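Local coordinates for protein prolyl endopeptidase (Myxococcus xanthus, PDB 2BKL) that probably hydrolyses oligopeptides on the carboxyl side of proline, and less readily alanine, as a serine peptidase of the S9A family, at residues A[440-445]-A[517-522]. Residues are numbered along the deposited sequence; the frame is centred on the assembly and turned at random.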
ATOM      1  N   LEU A 440      24.867   8.973  17.456  1.00 10.71           N
ATOM      2  CA  LEU A 440      24.293  10.249  17.076  1.00 11.04           C
ATOM      3  C   LEU A 440      24.479  11.250  18.188  1.00 11.40           C
ATOM      4  O   LEU A 440      24.158  10.959  19.337  1.00 12.01           O
ATOM      5  CB  LEU A 440      22.788  10.087  16.852  1.00 12.64           C
ATOM      6  CG  LEU A 440      22.015  11.340  16.437  1.00 13.92           C
ATOM      7  CD1 LEU A 440      22.191  11.528  14.938  1.00 15.88           C
ATOM      8  CD2 LEU A 440      20.527  11.217  16.850  1.00 15.76           C
ATOM      9  N   LYS A 441      24.962  12.434  17.838  1.00 12.77           N
ATOM     10  CA  LYS A 441      24.962  13.569  18.753  1.00 14.99           C
ATOM     11  C   LYS A 441      23.585  14.226  18.765  1.00 11.68           C
ATOM     12  O   LYS A 441      23.029  14.538  17.711  1.00 13.18           O
ATOM     13  CB  LYS A 441      26.031  14.589  18.338  1.00 19.10           C
ATOM     14  CG  LYS A 441      27.379  13.960  17.973  1.00 23.00           C
ATOM     15  CD  LYS A 441      28.586  14.888  18.161  1.00 25.84           C
ATOM     16  CE  LYS A 441      29.811  14.081  18.590  1.00 26.98           C
ATOM     17  NZ  LYS A 441      31.112  14.780  18.305  1.00 29.19           N
ATOM     18  N   ARG A 442      23.025  14.412  19.960  1.00 11.16           N
ATOM     19  CA  ARG A 442      21.742  15.065  20.141  1.00  9.74           C
ATOM     20  C   ARG A 442      21.973  16.545  20.334  1.00 10.66           C
ATOM     21  O   ARG A 442      21.789  17.090  21.441  1.00 12.60           O
ATOM     22  CB  ARG A 442      20.979  14.466  21.330  1.00 10.08           C
ATOM     23  CG  ARG A 442      20.521  13.052  21.075  1.00 13.36           C
ATOM     24  CD  ARG A 442      19.293  12.981  20.217  1.00 13.01           C
ATOM     25  NE  ARG A 442      18.094  13.342  20.930  1.00 10.84           N
ATOM     26  CZ  ARG A 442      17.381  12.501  21.679  1.00 10.73           C
ATOM     27  NH1 ARG A 442      17.734  11.230  21.841  1.00 11.98           N
ATOM     28  NH2 ARG A 442      16.285  12.925  22.269  1.00  9.79           N
ATOM     29  N   ASP A 443      22.363  17.186  19.236  1.00 10.97           N
ATOM     30  CA  ASP A 443      22.803  18.575  19.207  1.00 12.16           C
ATOM     31  C   ASP A 443      21.874  19.472  18.413  1.00 12.00           C
ATOM     32  O   ASP A 443      22.200  20.615  18.138  1.00 13.84           O
ATOM     33  CB  ASP A 443      24.228  18.644  18.632  1.00 14.67           C
ATOM     34  CG  ASP A 443      24.319  18.226  17.163  1.00 15.85           C
ATOM     35  OD1 ASP A 443      23.324  17.779  16.553  1.00 17.07           O
ATOM     36  OD2 ASP A 443      25.404  18.301  16.510  1.00 19.87           O
ATOM     37  N   GLY A 444      20.708  18.957  18.022  1.00  9.01           N
ATOM     38  CA  GLY A 444      19.747  19.779  17.298  1.00 10.88           C
ATOM     39  C   GLY A 444      20.097  20.053  15.852  1.00 10.65           C
ATOM     40  O   GLY A 444      19.553  20.975  15.223  1.00 13.15           O
ATOM     41  N   ASN A 445      20.982  19.252  15.285  1.00  8.96           N
ATOM     42  CA  ASN A 445      21.460  19.543  13.950  1.00 11.19           C
ATOM     43  C   ASN A 445      21.600  18.363  13.009  1.00 10.22           C
ATOM     44  O   ASN A 445      22.112  18.517  11.904  1.00 11.29           O
ATOM     45  CB  ASN A 445      22.801  20.270  14.048  1.00 13.51           C
ATOM     46  CG  ASN A 445      23.155  20.983  12.774  1.00 15.10           C
ATOM     47  OD1 ASN A 445      22.325  21.680  12.191  1.00 16.74           O
ATOM     48  ND2 ASN A 445      24.374  20.798  12.322  1.00 16.11           N
ATOM     49  N   VAL A 517      12.394  18.569  16.827  1.00  4.26           N
ATOM     50  CA  VAL A 517      13.187  19.759  17.150  1.00  5.26           C
ATOM     51  C   VAL A 517      13.280  19.928  18.683  1.00  5.61           C
ATOM     52  O   VAL A 517      14.383  20.185  19.219  1.00  6.42           O
ATOM     53  CB  VAL A 517      12.574  20.984  16.468  1.00  6.29           C
ATOM     54  CG1 VAL A 517      13.341  22.245  16.864  1.00  6.97           C
ATOM     55  CG2 VAL A 517      12.630  20.809  14.979  1.00  6.05           C
ATOM     56  N   GLN A 518      12.147  19.829  19.385  1.00  5.69           N
ATOM     57  CA  GLN A 518      12.123  19.963  20.846  1.00  7.26           C
ATOM     58  C   GLN A 518      13.095  18.997  21.512  1.00  6.26           C
ATOM     59  O   GLN A 518      13.776  19.368  22.496  1.00  7.83           O
ATOM     60  CB  GLN A 518      10.711  19.654  21.385  1.00  8.93           C
ATOM     61  CG  GLN A 518       9.613  20.664  21.162  1.00 13.42           C
ATOM     62  CD  GLN A 518       8.151  20.073  21.268  1.00 17.18           C
ATOM     63  OE1 GLN A 518       7.905  18.844  21.518  1.00 15.23           O
ATOM     64  NE2 GLN A 518       7.180  20.956  21.033  1.00 19.47           N
ATOM     65  N   GLN A 519      13.156  17.768  21.000  1.00  5.64           N
ATOM     66  CA  GLN A 519      13.986  16.706  21.555  1.00  7.82           C
ATOM     67  C   GLN A 519      15.426  16.666  21.026  1.00  8.13           C
ATOM     68  O   GLN A 519      16.157  15.716  21.286  1.00  8.21           O
ATOM     69  CB  GLN A 519      13.300  15.333  21.367  1.00 10.43           C
ATOM     70  CG  GLN A 519      12.105  15.125  22.254  1.00 12.47           C
ATOM     71  CD  GLN A 519      12.445  15.235  23.670  1.00 15.53           C
ATOM     72  OE1 GLN A 519      13.491  14.740  24.090  1.00 15.76           O
ATOM     73  NE2 GLN A 519      11.621  15.944  24.427  1.00 17.70           N
ATOM     74  N   LYS A 520      15.835  17.720  20.326  1.00  6.90           N
ATOM     75  CA  LYS A 520      17.255  17.946  19.991  1.00  8.84           C
ATOM     76  C   LYS A 520      17.788  16.981  18.930  1.00  7.56           C
ATOM     77  O   LYS A 520      18.995  16.793  18.819  1.00  9.27           O
ATOM     78  CB  LYS A 520      18.138  17.959  21.247  1.00 10.72           C
ATOM     79  CG  LYS A 520      17.716  18.983  22.303  1.00 13.60           C
ATOM     80  CD  LYS A 520      17.800  20.402  21.803  1.00 16.64           C
ATOM     81  CE  LYS A 520      17.632  21.398  22.966  1.00 19.24           C
ATOM     82  NZ  LYS A 520      17.147  22.725  22.504  1.00 22.59           N
ATOM     83  N   TYR A 521      16.918  16.396  18.117  1.00  7.44           N
ATOM     84  CA  TYR A 521      17.401  15.649  16.973  1.00  6.78           C
ATOM     85  C   TYR A 521      17.832  16.595  15.868  1.00  8.99           C
ATOM     86  O   TYR A 521      18.823  16.362  15.204  1.00 10.63           O
ATOM     87  CB  TYR A 521      16.348  14.700  16.433  1.00  7.38           C
ATOM     88  CG  TYR A 521      15.964  13.596  17.388  1.00  7.94           C
ATOM     89  CD1 TYR A 521      16.726  12.439  17.474  1.00  7.95           C
ATOM     90  CD2 TYR A 521      14.832  13.696  18.184  1.00  8.08           C
ATOM     91  CE1 TYR A 521      16.386  11.420  18.358  1.00  6.61           C
ATOM     92  CE2 TYR A 521      14.498  12.688  19.070  1.00  8.21           C
ATOM     93  CZ  TYR A 521      15.251  11.541  19.121  1.00  7.63           C
ATOM     94  OH  TYR A 521      14.930  10.499  19.991  1.00  9.87           O
ATOM     95  N   THR A 522      17.087  17.658  15.673  1.00  6.98           N
ATOM     96  CA  THR A 522      17.201  18.432  14.442  1.00  7.18           C
ATOM     97  C   THR A 522      16.690  19.854  14.613  1.00  7.32           C
ATOM     98  O   THR A 522      16.328  20.292  15.714  1.00  6.49           O
ATOM     99  CB  THR A 522      16.474  17.662  13.323  1.00  8.54           C
ATOM    100  OG1 THR A 522      16.790  18.191  12.030  1.00  9.29           O
ATOM    101  CG2 THR A 522      14.976  17.713  13.439  1.00  7.73           C
TER
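The backbone O of Q519 accepts two hydrogen bonds from one guanidinium, from R442 NE at 3.1 Å and from R442 NH2 at 3.0 Å. The pair NE and NH2 makes the grip side-on, and the oxygen lies in the guanidinium plane; the two bonds and the Y521 face together set how that plane is turned. Bends at chi2 (-79°) and chi3 bring R442 CD and NE over Y521. Guanidinium and phenol ring stack with planes 11° apart; R442 CZ stands 3.9 Å from the ring centroid, a cation-pi contact, and NE sits over the ring centre. The Y521 hydroxyl, close to R442 NH1 but poorly angled for a bond, pairs instead with E418. At the ring's edge, L440 CD2 touches Y521 CD1 at 4.0 Å. Further along, G444 N donates to K520 O at 2.9 Å, with the donor 52° out of the carbonyl plane. K520, at positive phi, is the C' residue of the Schellman motif ending helix 503-518. The contact thus joins that helix terminus to the loop between strands 429-437 and 448-451 of the alpha/beta-hydrolase domain. R442 binds a carbonyl just past the helix C-terminus, where its positive charge would be expected to suit the negative end of the helix dipole.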